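Local structure of ASCH domain (Vibrio cholerae TMA 21, 3S9X) at residues A[96-101]-A[150-155]; A[77-82]-A[92-97]; A[54-59]-A[114-119]. The protein is of unknown function but carries an ASCH domain of the PUA clan, whose PUA-like fold is consistent with a role in binding RNA. All coordinates share one frame; numbering follows the deposited sequence. Where two conformers were deposited one is given.

Contact 1. Residues A[96-101]-A[150-155]; sequences TSVSKC and VLEHFK
The imidazole of His-153 and the hydroxyl of Ser-97 face each other across two antiparallel strands, Ser-97 OG approaching the ring obliquely and coming within 3.3 Å of His-153 CB. At the ring edge, in its plane, a water lies 2.8 Å from His-153 ND1; it also bonds Ser-97 OG and donates to Leu-151 O. The ring of Phe-110 meets the imidazole with the two planes steeply inclined. At this point the backbone forms a classic beta bulge: Thr-96 and Ser-97 both face His-153. Thr-96 N gives His-153 O a nearly straight bond of 2.8 Å (175° at the hydrogen), whereas Ser-97 N reaches the same oxygen, His-153 O, only weakly, at 3.5 Å. The bulge matches the psi of Thr-96, -20°, far from an extended strand. Beyond it the pairing is regular, Ser-99 and Leu-151 exchanging two backbone bonds. Short serine side chains suit the face they share with His-153 and Leu-151, Ser-97 OG meeting the water that the ring also binds. In the conformer described, one of two, Cys-101 SG comes near Leu-151 CD1. On the other face the branched Val-98 and Val-150 meet through their CG1 methyls, 3.7 Å apart, while at the bulge end the methyl of Thr-96 crosses the extended Lys-155 chain, touching CG and CD. Since the water spends one proton on Leu-151 O, its other can serve only one of Ser-97 OG and His-153 ND1, implying that at least one of these two donates to it.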
loop_
_atom_site.group_PDB
_atom_site.type_symbol
_atom_site.label_atom_id
_atom_site.label_comp_id
_atom_site.label_asym_id
_atom_site.label_seq_id
_atom_site.Cartn_x
_atom_site.Cartn_y
_atom_site.Cartn_z
ATOM N N THR A 96 -0.399 2.273 9.925
ATOM C CA THR A 96 0.026 2.327 11.305
ATOM C C THR A 96 1.397 3.012 11.502
ATOM O O THR A 96 1.632 3.548 12.566
ATOM C CB THR A 96 0.054 0.915 11.966
ATOM O OG1 THR A 96 0.937 0.159 11.185
ATOM C CG2 THR A 96 -1.370 0.275 11.994
ATOM N N SER A 97 2.214 3.117 10.457
ATOM C CA SER A 97 3.485 3.815 10.526
ATOM C C SER A 97 4.000 4.147 9.166
ATOM O O SER A 97 3.680 3.460 8.193
ATOM C CB SER A 97 4.541 3.013 11.281
ATOM O OG SER A 97 4.974 1.890 10.598
ATOM N N VAL A 98 4.794 5.194 9.084
ATOM C CA VAL A 98 5.429 5.693 7.842
ATOM C C VAL A 98 6.862 6.105 8.179
ATOM O O VAL A 98 7.119 6.737 9.212
ATOM C CB VAL A 98 4.656 6.858 7.251
ATOM C CG1 VAL A 98 5.333 7.386 5.983
ATOM C CG2 VAL A 98 3.250 6.489 6.937
ATOM N N SER A 99 7.815 5.646 7.381
ATOM C CA SER A 99 9.220 6.042 7.568
ATOM C C SER A 99 9.952 5.917 6.243
ATOM O O SER A 99 9.323 5.603 5.232
ATOM C CB SER A 99 9.882 5.141 8.621
ATOM O OG SER A 99 10.119 3.847 8.107
ATOM N N LYS A 100 11.243 6.263 6.268
ATOM C CA LYS A 100 12.061 6.189 5.041
ATOM C C LYS A 100 13.319 5.347 5.214
ATOM O O LYS A 100 13.877 5.316 6.317
ATOM C CB LYS A 100 12.493 7.574 4.552
ATOM C CG LYS A 100 11.349 8.523 4.319
ATOM C CD LYS A 100 11.786 9.865 3.843
ATOM C CE LYS A 100 10.667 10.827 3.683
ATOM N NZ LYS A 100 10.135 11.337 4.999
ATOM N N CYS A 101 13.731 4.689 4.141
ATOM C CA CYS A 101 15.062 4.026 4.139
ATOM C C CYS A 101 15.499 3.854 2.720
ATOM O O CYS A 101 14.700 3.892 1.810
ATOM C CB CYS A 101 15.152 2.617 4.808
ATOM S SG CYS A 101 14.403 1.271 3.770
ATOM N N VAL A 150 9.776 5.240 0.751
ATOM C CA VAL A 150 8.840 5.432 1.829
ATOM C C VAL A 150 8.241 4.092 2.200
ATOM O O VAL A 150 7.668 3.397 1.342
ATOM C CB VAL A 150 7.746 6.488 1.497
ATOM C CG1 VAL A 150 6.651 6.567 2.578
ATOM C CG2 VAL A 150 8.381 7.869 1.214
ATOM N N LEU A 151 8.414 3.731 3.467
ATOM C CA LEU A 151 7.935 2.438 4.027
ATOM C C LEU A 151 6.637 2.708 4.742
ATOM O O LEU A 151 6.554 3.628 5.591
ATOM C CB LEU A 151 8.927 1.921 5.032
ATOM C CG LEU A 151 10.408 1.793 4.538
ATOM C CD1 LEU A 151 11.214 1.074 5.634
ATOM C CD2 LEU A 151 10.603 1.092 3.192
ATOM N N GLU A 152 5.612 1.891 4.455
ATOM C CA GLU A 152 4.326 1.958 5.156
ATOM C C GLU A 152 4.028 0.612 5.815
ATOM O O GLU A 152 4.271 -0.449 5.202
ATOM C CB GLU A 152 3.191 2.261 4.188
ATOM C CG GLU A 152 3.318 3.575 3.528
ATOM C CD GLU A 152 2.322 3.755 2.338
ATOM O OE1 GLU A 152 1.145 3.500 2.574
ATOM O OE2 GLU A 152 2.789 4.234 1.291
ATOM N N HIS A 153 3.622 0.637 7.074
ATOM C CA HIS A 153 3.083 -0.534 7.727
ATOM C C HIS A 153 1.582 -0.329 7.915
ATOM O O HIS A 153 1.120 0.824 8.081
ATOM C CB HIS A 153 3.755 -0.799 9.045
ATOM C CG HIS A 153 5.158 -1.299 8.934
ATOM N ND1 HIS A 153 6.223 -0.511 8.616
ATOM C CD2 HIS A 153 5.647 -2.529 9.145
ATOM C CE1 HIS A 153 7.326 -1.253 8.644
ATOM N NE2 HIS A 153 7.000 -2.486 8.904
ATOM N N PHE A 154 0.814 -1.400 7.944
ATOM C CA PHE A 154 -0.622 -1.296 8.015
ATOM C C PHE A 154 -1.225 -2.595 8.636
ATOM O O PHE A 154 -0.538 -3.608 8.736
ATOM C CB PHE A 154 -1.244 -0.943 6.651
ATOM C CG PHE A 154 -0.817 -1.865 5.553
ATOM C CD1 PHE A 154 -1.255 -3.165 5.452
ATOM C CD2 PHE A 154 0.105 -1.416 4.597
ATOM C CE1 PHE A 154 -0.840 -3.970 4.360
ATOM C CE2 PHE A 154 0.529 -2.217 3.566
ATOM C CZ PHE A 154 0.018 -3.498 3.442
ATOM N N LYS A 155 -2.508 -2.476 8.960
ATOM C CA LYS A 155 -3.251 -3.566 9.552
ATOM C C LYS A 155 -4.612 -3.652 8.914
ATOM O O LYS A 155 -5.192 -2.626 8.572
ATOM C CB LYS A 155 -3.372 -3.410 11.046
ATOM C CG LYS A 155 -4.212 -2.258 11.494
ATOM C CD LYS A 155 -4.309 -2.021 12.997
ATOM C CE LYS A 155 -5.134 -0.817 13.377
ATOM N NZ LYS A 155 -5.142 -0.588 14.865
HETATM O O HOH W 1 6.759 2.247 8.314
#

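Contact 2. Residues A[77-82]-A[92-97]; sequences GHLQVV and IIEITS
Gln-80 and Ile-93 form the antiparallel hydrogen-bonded pair of a beta hairpin, their N-H and C=O groups bonded in both directions at 2.9 Å while the two strand segments run at 149° to each other. On either side of this pair stand the non-hydrogen-bonded pairs Leu-79 with Glu-94 and Val-81 with Ile-92, whose side chains share one face. There the Leu-79 and Glu-94 side chains cross obliquely, Leu-79 CD2 lying 3.8 Å from Glu-94 CB, and helix 8-19 covers the aliphatic groups through Tyr-17 and Phe-13. Glu-94 OE1 is hydrogen-bonded to Tyr-29 OH. The other face carries Gln-80 and Ile-93, side by side and pointing the same way. With Ile-93 CG1 between its backbone N and carbonyl carbon (chi1 63°), that atom comes 3.7 Å from Val-82 CG2. Branched residues fit this interior, where Phe-37 from a loop and Ile-51 from helix 41-52 close over Ile-93; the extended Gln-80 chain carries its amide to Asp-35 O. Where the strand gives way to loop, Ile-95 CD1 in one of its two conformers rests against His-78 CB, the imidazole being held by Ser-31 and Ser-33. Gly-77 has a phi of 90° that would press a CB on the preceding carbonyl oxygen, and Gly-77 N bonds Ile-95 O at 2.8 Å.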
loop_
_atom_site.group_PDB
_atom_site.type_symbol
_atom_site.label_atom_id
_atom_site.label_comp_id
_atom_site.label_asym_id
_atom_site.label_seq_id
_atom_site.Cartn_x
_atom_site.Cartn_y
_atom_site.Cartn_z
ATOM N N GLY A 77 -3.106 6.397 10.030
ATOM C CA GLY A 77 -4.544 6.489 10.200
ATOM C C GLY A 77 -5.341 6.508 8.890
ATOM O O GLY A 77 -6.600 6.397 8.883
ATOM N N HIS A 78 -4.666 6.638 7.737
ATOM C CA HIS A 78 -5.312 6.472 6.457
ATOM C C HIS A 78 -6.006 5.097 6.342
ATOM O O HIS A 78 -5.393 4.095 6.696
ATOM C CB HIS A 78 -4.239 6.612 5.353
ATOM C CG HIS A 78 -4.788 6.466 3.975
ATOM N ND1 HIS A 78 -5.328 7.520 3.261
ATOM C CD2 HIS A 78 -4.789 5.413 3.120
ATOM C CE1 HIS A 78 -5.681 7.096 2.061
ATOM N NE2 HIS A 78 -5.350 5.822 1.939
ATOM N N LEU A 79 -7.174 5.083 5.714
ATOM C CA LEU A 79 -7.839 3.856 5.352
ATOM C C LEU A 79 -7.828 3.674 3.825
ATOM O O LEU A 79 -8.192 4.546 3.076
ATOM C CB LEU A 79 -9.321 3.896 5.768
ATOM C CG LEU A 79 -9.588 3.909 7.259
ATOM C CD1 LEU A 79 -11.097 4.079 7.526
ATOM C CD2 LEU A 79 -9.095 2.604 7.890
ATOM N N GLN A 80 -7.404 2.480 3.428
ATOM C CA GLN A 80 -7.442 2.076 2.032
ATOM C C GLN A 80 -8.380 0.851 1.918
ATOM O O GLN A 80 -8.146 -0.187 2.573
ATOM C CB GLN A 80 -6.081 1.744 1.444
ATOM C CG GLN A 80 -6.120 1.224 0.056
ATOM C CD GLN A 80 -4.807 0.883 -0.570
ATOM O OE1 GLN A 80 -3.755 1.343 -0.092
ATOM N NE2 GLN A 80 -4.845 0.082 -1.667
ATOM N N VAL A 81 -9.352 0.962 1.014
ATOM C CA VAL A 81 -10.069 -0.175 0.554
ATOM C C VAL A 81 -9.143 -0.877 -0.431
ATOM O O VAL A 81 -8.839 -0.330 -1.509
ATOM C CB VAL A 81 -11.456 0.146 -0.085
ATOM C CG1 VAL A 81 -12.097 -1.143 -0.553
ATOM C CG2 VAL A 81 -12.312 0.984 0.890
ATOM N N VAL A 82 -8.731 -2.075 -0.073
ATOM C CA VAL A 82 -7.850 -2.945 -0.910
ATOM C C VAL A 82 -8.742 -3.731 -1.823
ATOM O O VAL A 82 -9.526 -4.552 -1.364
ATOM C CB VAL A 82 -6.956 -3.836 -0.043
ATOM C CG1 VAL A 82 -6.070 -4.743 -0.937
ATOM C CG2 VAL A 82 -6.173 -3.008 0.986
ATOM N N ILE A 92 -10.082 -3.822 4.099
ATOM C CA ILE A 92 -9.737 -2.445 4.353
ATOM C C ILE A 92 -8.510 -2.456 5.304
ATOM O O ILE A 92 -8.560 -3.154 6.330
ATOM C CB ILE A 92 -10.889 -1.597 4.966
ATOM C CG1 ILE A 92 -12.125 -1.732 4.096
ATOM C CG2 ILE A 92 -10.478 -0.130 5.144
ATOM C CD1 ILE A 92 -13.356 -0.961 4.553
ATOM N N ILE A 93 -7.516 -1.638 4.985
ATOM C CA ILE A 93 -6.346 -1.487 5.787
ATOM C C ILE A 93 -6.235 -0.103 6.365
ATOM O O ILE A 93 -6.752 0.853 5.759
ATOM C CB ILE A 93 -5.077 -1.889 5.069
ATOM C CG1 ILE A 93 -4.800 -1.013 3.843
ATOM C CG2 ILE A 93 -5.034 -3.380 4.730
ATOM C CD1 ILE A 93 -3.509 -1.214 3.094
ATOM N N GLU A 94 -5.574 0.014 7.535
ATOM C CA GLU A 94 -5.332 1.296 8.212
ATOM C C GLU A 94 -3.806 1.387 8.350
ATOM O O GLU A 94 -3.131 0.468 8.855
ATOM C CB GLU A 94 -5.947 1.323 9.630
ATOM C CG GLU A 94 -5.750 2.662 10.306
ATOM C CD GLU A 94 -6.483 2.762 11.594
ATOM O OE1 GLU A 94 -7.576 2.187 11.760
ATOM O OE2 GLU A 94 -6.002 3.573 12.436
ATOM N N ILE A 95 -3.248 2.484 7.860
ATOM C CA ILE A 95 -1.829 2.756 7.998
ATOM C C ILE A 95 -1.459 2.957 9.473
ATOM O O ILE A 95 -2.071 3.787 10.133
ATOM C CB ILE A 95 -1.416 3.959 7.140
ATOM C CG1 ILE A 95 -1.630 3.624 5.651
ATOM C CG2 ILE A 95 0.074 4.377 7.481
ATOM C CD1 ILE A 95 -1.131 4.645 4.602
ATOM N N THR A 96 -0.399 2.273 9.925
ATOM C CA THR A 96 0.026 2.327 11.305
ATOM C C THR A 96 1.397 3.012 11.502
ATOM O O THR A 96 1.632 3.548 12.566
ATOM C CB THR A 96 0.054 0.915 11.966
ATOM O OG1 THR A 96 0.937 0.159 11.185
ATOM C CG2 THR A 96 -1.370 0.275 11.994
ATOM N N SER A 97 2.214 3.117 10.457
ATOM C CA SER A 97 3.485 3.815 10.526
ATOM C C SER A 97 4.000 4.147 9.166
ATOM O O SER A 97 3.680 3.460 8.193
ATOM C CB SER A 97 4.541 3.013 11.281
ATOM O OG SER A 97 4.974 1.890 10.598
#

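Contact 3. Residues A[54-59]-A[114-119]; sequences GEKRAS and EGEGDK
Lys-56 and Glu-114 lie side by side and point the same way, the core of a salt-bridge network that fastens the loop before strand 58-62 to the end of helix 108-114. The lysine carbons CB to CD run past Glu-114 O, and a turn at the last torsion (chi4 77°) then sets NZ among several oxygens. Glu-114 OE2 receives Lys-56 NZ at 2.7 Å on the anti lone pair, the side away from its other oxygen. Glu-116, whose extended chain crosses the lysine obliquely, offers OE2 to Lys-56 NZ at 2.8 Å, again from the anti side but tilted out of its carboxylate plane. Glu-114 O adds a third bond to Lys-56 NZ, of 2.9 Å, and Ala-58 O a weak one of 3.2 Å. A long cation suits this buried place: two carboxylates and the carbonyl end of a helix would together stabilise its positive charge. Glu-114 OE1 accepts from Trp-124 NE1, so both oxygens are engaged. Gly-115, with positive phi as the helix ends, lets the chains approach closely; Gly-115 CA lies 3.3 Å from Glu-55 O in a CA-H...O contact, leaving no room for a side chain. Nearer the surface a second pair crosses at about a right angle: the bent Glu-55 and the extended Lys-119. Here NZ of Lys-119 meets Glu-55 OE1 from above the carboxylate plane, 41° out of it; the salt bridge measures 2.5 Å, short enough for its exact length to be doubtful. Arg-57 folds back to give NH2 to Gly-54 O, in the plane of the guanidinium. Between these groups a water donates to Glu-55 O at 2.7 Å and accepts from Lys-119 NZ at 2.8 Å.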
loop_
_atom_site.group_PDB
_atom_site.type_symbol
_atom_site.label_atom_id
_atom_site.label_comp_id
_atom_site.label_asym_id
_atom_site.label_seq_id
_atom_site.Cartn_x
_atom_site.Cartn_y
_atom_site.Cartn_z
ATOM N N GLY A 54 -3.314 -11.374 6.632
ATOM C CA GLY A 54 -2.314 -10.930 7.576
ATOM C C GLY A 54 -0.885 -11.288 7.248
ATOM O O GLY A 54 0.001 -11.119 8.085
ATOM N N GLU A 55 -0.653 -11.800 6.042
ATOM C CA GLU A 55 0.687 -12.123 5.609
ATOM C C GLU A 55 1.492 -10.946 5.024
ATOM O O GLU A 55 2.705 -10.904 5.138
ATOM C CB GLU A 55 0.606 -13.232 4.577
ATOM C CG GLU A 55 0.186 -14.575 5.046
ATOM C CD GLU A 55 1.391 -15.192 5.718
ATOM O OE1 GLU A 55 2.370 -15.644 5.011
ATOM O OE2 GLU A 55 1.360 -15.133 6.960
ATOM N N LYS A 56 0.796 -9.981 4.438
ATOM C CA LYS A 56 1.402 -8.773 3.892
ATOM C C LYS A 56 0.892 -7.648 4.764
ATOM O O LYS A 56 -0.304 -7.399 4.835
ATOM C CB LYS A 56 1.067 -8.556 2.422
ATOM C CG LYS A 56 1.523 -7.178 1.896
ATOM C CD LYS A 56 1.508 -7.060 0.405
ATOM C CE LYS A 56 2.308 -5.875 -0.090
ATOM N NZ LYS A 56 3.761 -6.250 -0.005
ATOM N N ARG A 57 1.851 -6.999 5.452
ATOM C CA ARG A 57 1.535 -5.978 6.470
ATOM C C ARG A 57 2.325 -4.699 6.232
ATOM O O ARG A 57 2.366 -3.808 7.094
ATOM C CB ARG A 57 1.846 -6.561 7.872
ATOM C CG ARG A 57 1.090 -7.835 8.201
ATOM C CD ARG A 57 1.448 -8.310 9.604
ATOM N NE ARG A 57 2.887 -8.634 9.728
ATOM C CZ ARG A 57 3.499 -9.725 9.268
ATOM N NH1 ARG A 57 4.828 -9.823 9.425
ATOM N NH2 ARG A 57 2.799 -10.726 8.686
ATOM N N ALA A 58 2.944 -4.572 5.046
ATOM C CA ALA A 58 3.792 -3.407 4.742
ATOM C C ALA A 58 3.894 -3.321 3.236
ATOM O O ALA A 58 3.645 -4.284 2.484
ATOM C CB ALA A 58 5.161 -3.541 5.383
ATOM N N SER A 59 4.273 -2.147 2.784
ATOM C CA SER A 59 4.552 -1.842 1.392
ATOM C C SER A 59 5.517 -0.701 1.301
ATOM O O SER A 59 5.768 -0.046 2.300
ATOM C CB SER A 59 3.275 -1.530 0.674
ATOM O OG SER A 59 2.699 -0.307 1.055
ATOM N N GLU A 114 6.535 -7.400 4.181
ATOM C CA GLU A 114 5.872 -7.241 2.888
ATOM C C GLU A 114 5.239 -8.558 2.433
ATOM O O GLU A 114 4.269 -8.539 1.678
ATOM C CB GLU A 114 6.782 -6.696 1.824
ATOM C CG GLU A 114 7.148 -5.205 1.954
ATOM C CD GLU A 114 7.034 -4.445 0.643
ATOM O OE1 GLU A 114 7.981 -3.746 0.274
ATOM O OE2 GLU A 114 5.964 -4.614 -0.035
ATOM N N GLY A 115 5.783 -9.690 2.860
ATOM C CA GLY A 115 5.118 -10.992 2.829
ATOM C C GLY A 115 4.923 -11.687 1.521
ATOM O O GLY A 115 4.150 -12.643 1.430
ATOM N N GLU A 116 5.611 -11.227 0.464
ATOM C CA GLU A 116 5.468 -11.806 -0.896
ATOM C C GLU A 116 6.496 -12.905 -1.197
ATOM O O GLU A 116 7.579 -13.002 -0.566
ATOM C CB GLU A 116 5.510 -10.689 -1.938
ATOM C CG GLU A 116 4.337 -9.704 -1.848
ATOM C CD GLU A 116 4.508 -8.569 -2.825
ATOM O OE1 GLU A 116 4.350 -8.844 -4.025
ATOM O OE2 GLU A 116 4.711 -7.417 -2.371
ATOM N N GLY A 117 6.136 -13.761 -2.149
ATOM C CA GLY A 117 7.008 -14.893 -2.507
ATOM C C GLY A 117 7.376 -15.705 -1.292
ATOM O O GLY A 117 6.550 -16.057 -0.475
ATOM N N ASP A 118 8.666 -16.036 -1.175
ATOM C CA ASP A 118 9.134 -16.812 -0.067
ATOM C C ASP A 118 9.530 -15.956 1.134
ATOM O O ASP A 118 10.141 -16.453 2.058
ATOM C CB ASP A 118 10.339 -17.656 -0.536
ATOM C CG ASP A 118 11.536 -16.877 -0.967
ATOM O OD1 ASP A 118 11.532 -15.655 -0.922
ATOM O OD2 ASP A 118 12.567 -17.510 -1.276
ATOM N N LYS A 119 9.196 -14.671 1.048
ATOM C CA LYS A 119 9.439 -13.694 2.126
ATOM C C LYS A 119 10.868 -13.245 2.298
ATOM O O LYS A 119 11.191 -12.512 3.216
ATOM C CB LYS A 119 8.787 -14.086 3.480
ATOM C CG LYS A 119 7.307 -14.283 3.323
ATOM C CD LYS A 119 6.638 -14.415 4.666
ATOM C CE LYS A 119 5.132 -14.727 4.595
ATOM N NZ LYS A 119 4.547 -14.738 5.980
HETATM O O HOH W 2 4.681 -11.960 6.593
#

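In the fold
Followed from the N terminus, the chain leaves helix 41-52 through 54-59, the first half of contact 3, and enters strand 58-62. Contact 2 then closes the short hairpin loop between 77-82 and 92-97. Its second strand continues without a break in the chain into contact 1, which shares Thr-96 and Ser-97. At 114-119 contact 3 closes, with contact 2 nested inside its loop. Contact 1 crosses contact 3, for its partner 150-155 arrives only after helix 121-139. Strand 148-158 thereby becomes the link between the others: Lys-155 O probably bonds to Glu-94 N of contact 2, and Phe-154 N to Arg-57 O of contact 3, joining hairpin, C-terminal strand and edge strand 58-62 in one sheet.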